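Local coordinates for protein histone-lysine N-methyltransferase, H3 lysine-9 specific SUVH6 (Arabidopsis thaliana, PDB 6A5K) that transfers methyl groups from S-adenosylmethionine to histone H3, writing the H3K9 mark, and, through its SRA domain, probably recognises methylated DNA in non-CG contexts, at residues A[453-458]-A[493-498]. The protein carries 1 engineered substitution. Sequence-based numbering, arbitrary orientation.
Sequences INHSCS and CYDYNY. With ZN (zinc ion), chain E; SAM (S-adenosylmethionine), chain F.
His455 meets Tyr496 through both polar and aromatic contacts. The backbone N of Tyr496 gives a nearly straight hydrogen bond (3.0 Å, 168°) to His455 ND1, close to the imidazole plane, while His455 NE2 donates to Cys457 SG; held at both nitrogens, the ring has its rotation fixed and reaches a zinc ligand. His455 CG lies anti to the backbone N (chi1 162°), and CB sits 3.5 Å from the centroid of the Tyr496 ring, a CH-pi contact over its face, with the imidazole edge turned toward that face in an offset edge-to-face pair.

Tyr496 OH donates to Ile453 O (2.6 Å), which also accepts from a water bound to Tyr494 OH. Ser456 N to Tyr494 O (3.2 Å) and a weak Tyr494 N to Asn454 O bond together make the parallel bridge of His455 with Tyr494. Apolar contact comes from Ile453 CG2, at the edge of the Tyr494 ring (3.5 Å to CD1), and from the tightly packed CB atoms of Ser456 and Cys493.

The backbone of His455 pairs with the adenine of S-adenosylmethionine, N donating to N7 and O accepting from N6. Asn454 OD1 accepts from the cofactor's amino N, while Asn454 ND2 bonds Glu491 OE2. Cofactor C5' approaches the Tyr496 ring edge near its plane, a close contact beside the hydroxyl.

Here the NHxC and ELxYDY motifs pair in the pseudoknot-like SET active site. Cys457 binds zinc with Cys515, Cys517 and Cys522; strand 454-455 edges a mixed sheet beside 491-494, whose other neighbour is antiparallel strand 365-369.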
# COMPACT_ATOMS: atom_id res chain seq x y z
N ILE A 453 4.85 -9.49 -11.66
CA ILE A 453 3.70 -8.73 -11.14
C ILE A 453 2.53 -8.78 -12.12
O ILE A 453 2.66 -8.41 -13.29
CB ILE A 453 4.07 -7.25 -10.85
CG1 ILE A 453 5.24 -7.18 -9.87
CG2 ILE A 453 2.86 -6.49 -10.30
CD1 ILE A 453 5.82 -5.77 -9.72
N ASN A 454 1.39 -9.28 -11.64
CA ASN A 454 0.21 -9.46 -12.49
C ASN A 454 -0.60 -8.19 -12.68
O ASN A 454 -0.38 -7.19 -12.01
CB ASN A 454 -0.68 -10.57 -11.90
CG ASN A 454 -0.12 -11.96 -12.15
OD1 ASN A 454 0.49 -12.21 -13.19
ND2 ASN A 454 -0.31 -12.87 -11.20
N HIS A 455 -1.54 -8.23 -13.61
CA HIS A 455 -2.44 -7.10 -13.83
C HIS A 455 -3.65 -7.14 -12.90
O HIS A 455 -4.17 -8.22 -12.60
CB HIS A 455 -2.94 -7.08 -15.28
CG HIS A 455 -4.17 -6.24 -15.46
ND1 HIS A 455 -4.12 -4.88 -15.67
CD2 HIS A 455 -5.49 -6.56 -15.43
CE1 HIS A 455 -5.34 -4.40 -15.78
NE2 HIS A 455 -6.20 -5.40 -15.63
N SER A 456 -4.11 -5.97 -12.48
CA SER A 456 -5.42 -5.87 -11.85
C SER A 456 -6.17 -4.62 -12.32
O SER A 456 -5.57 -3.57 -12.58
CB SER A 456 -5.30 -5.85 -10.33
OG SER A 456 -6.58 -5.73 -9.73
N CYS A 457 -7.49 -4.75 -12.43
CA CYS A 457 -8.34 -3.61 -12.77
C CYS A 457 -8.59 -2.75 -11.54
O CYS A 457 -9.09 -1.63 -11.64
CB CYS A 457 -9.67 -4.09 -13.36
SG CYS A 457 -9.47 -5.05 -14.87
N SER A 458 -8.23 -3.27 -10.37
CA SER A 458 -8.22 -2.47 -9.15
C SER A 458 -6.88 -2.65 -8.43
O SER A 458 -6.82 -3.22 -7.35
CB SER A 458 -9.38 -2.87 -8.23
OG SER A 458 -9.49 -1.95 -7.16
N CYS A 493 -0.19 -5.83 -7.69
CA CYS A 493 -0.60 -5.71 -9.09
C CYS A 493 -0.62 -4.25 -9.53
O CYS A 493 -0.81 -3.36 -8.72
CB CYS A 493 -1.99 -6.29 -9.32
SG CYS A 493 -2.18 -8.04 -8.88
N TYR A 494 -0.45 -4.03 -10.84
CA TYR A 494 -0.65 -2.72 -11.44
C TYR A 494 -1.46 -2.88 -12.72
O TYR A 494 -1.73 -4.00 -13.17
CB TYR A 494 0.68 -2.02 -11.74
CG TYR A 494 1.52 -2.72 -12.78
CD1 TYR A 494 2.32 -3.80 -12.42
CD2 TYR A 494 1.50 -2.33 -14.11
CE1 TYR A 494 3.08 -4.46 -13.36
CE2 TYR A 494 2.26 -3.00 -15.06
CZ TYR A 494 3.06 -4.06 -14.67
OH TYR A 494 3.83 -4.75 -15.59
N ASP A 495 -1.84 -1.75 -13.31
CA ASP A 495 -2.64 -1.73 -14.53
C ASP A 495 -1.76 -1.92 -15.78
O ASP A 495 -0.99 -1.03 -16.14
CB ASP A 495 -3.42 -0.42 -14.61
CG ASP A 495 -4.22 -0.27 -15.88
OD1 ASP A 495 -4.59 -1.30 -16.49
OD2 ASP A 495 -4.48 0.88 -16.28
N TYR A 496 -1.89 -3.07 -16.44
CA TYR A 496 -1.09 -3.37 -17.64
C TYR A 496 -1.37 -2.41 -18.79
O TYR A 496 -0.52 -2.21 -19.67
CB TYR A 496 -1.37 -4.80 -18.14
CG TYR A 496 -0.56 -5.88 -17.46
CD1 TYR A 496 0.10 -5.65 -16.26
CD2 TYR A 496 -0.47 -7.15 -18.03
CE1 TYR A 496 0.83 -6.66 -15.63
CE2 TYR A 496 0.26 -8.16 -17.43
CZ TYR A 496 0.90 -7.92 -16.23
OH TYR A 496 1.62 -8.94 -15.65
N ASN A 497 -2.58 -1.86 -18.80
CA ASN A 497 -2.94 -0.78 -19.71
C ASN A 497 -2.93 -1.18 -21.19
O ASN A 497 -2.79 -0.32 -22.07
CB ASN A 497 -1.99 0.41 -19.48
CG ASN A 497 -2.55 1.73 -20.00
OD1 ASN A 497 -3.74 1.99 -19.90
ND2 ASN A 497 -1.67 2.56 -20.57
N TYR A 498 -3.10 -2.47 -21.48
CA TYR A 498 -3.20 -2.92 -22.87
C TYR A 498 -4.46 -2.38 -23.52
O TYR A 498 -5.52 -2.40 -22.91
CB TYR A 498 -3.23 -4.45 -22.97
CG TYR A 498 -2.01 -5.22 -22.50
CD1 TYR A 498 -0.73 -4.68 -22.59
CD2 TYR A 498 -2.14 -6.51 -22.00
CE1 TYR A 498 0.38 -5.41 -22.17
CE2 TYR A 498 -1.04 -7.23 -21.58
CZ TYR A 498 0.22 -6.68 -21.66
OH TYR A 498 1.31 -7.41 -21.24
ZN ZN E . -9.86 -7.37 -14.30
N SAM F . 1.66 -14.64 -14.20
CA SAM F . 2.95 -14.48 -14.90
C SAM F . 3.87 -15.69 -14.77
O SAM F . 5.03 -15.65 -15.19
OXT SAM F . 3.48 -16.74 -14.24
CB SAM F . 3.67 -13.23 -14.41
CG SAM F . 3.09 -11.97 -15.04
SD SAM F . 3.49 -12.00 -16.80
CE SAM F . 4.33 -10.43 -16.92
C5' SAM F . 1.96 -11.53 -17.64
C4' SAM F . 1.08 -12.75 -17.87
O4' SAM F . 0.46 -13.13 -16.65
C3' SAM F . -0.04 -12.44 -18.84
O3' SAM F . 0.36 -12.69 -20.17
C2' SAM F . -1.11 -13.40 -18.38
O2' SAM F . -0.80 -14.67 -18.90
C1' SAM F . -0.89 -13.46 -16.89
N9 SAM F . -1.75 -12.47 -16.21
C8 SAM F . -1.36 -11.36 -15.50
N7 SAM F . -2.47 -10.72 -15.05
C5 SAM F . -3.56 -11.38 -15.49
C6 SAM F . -4.93 -11.17 -15.33
N6 SAM F . -5.39 -10.13 -14.63
N1 SAM F . -5.82 -12.04 -15.92
C2 SAM F . -5.36 -13.13 -16.64
N3 SAM F . -4.00 -13.34 -16.79
C4 SAM F . -3.12 -12.49 -16.22
O HOH W 1 4.80 -7.34 -14.59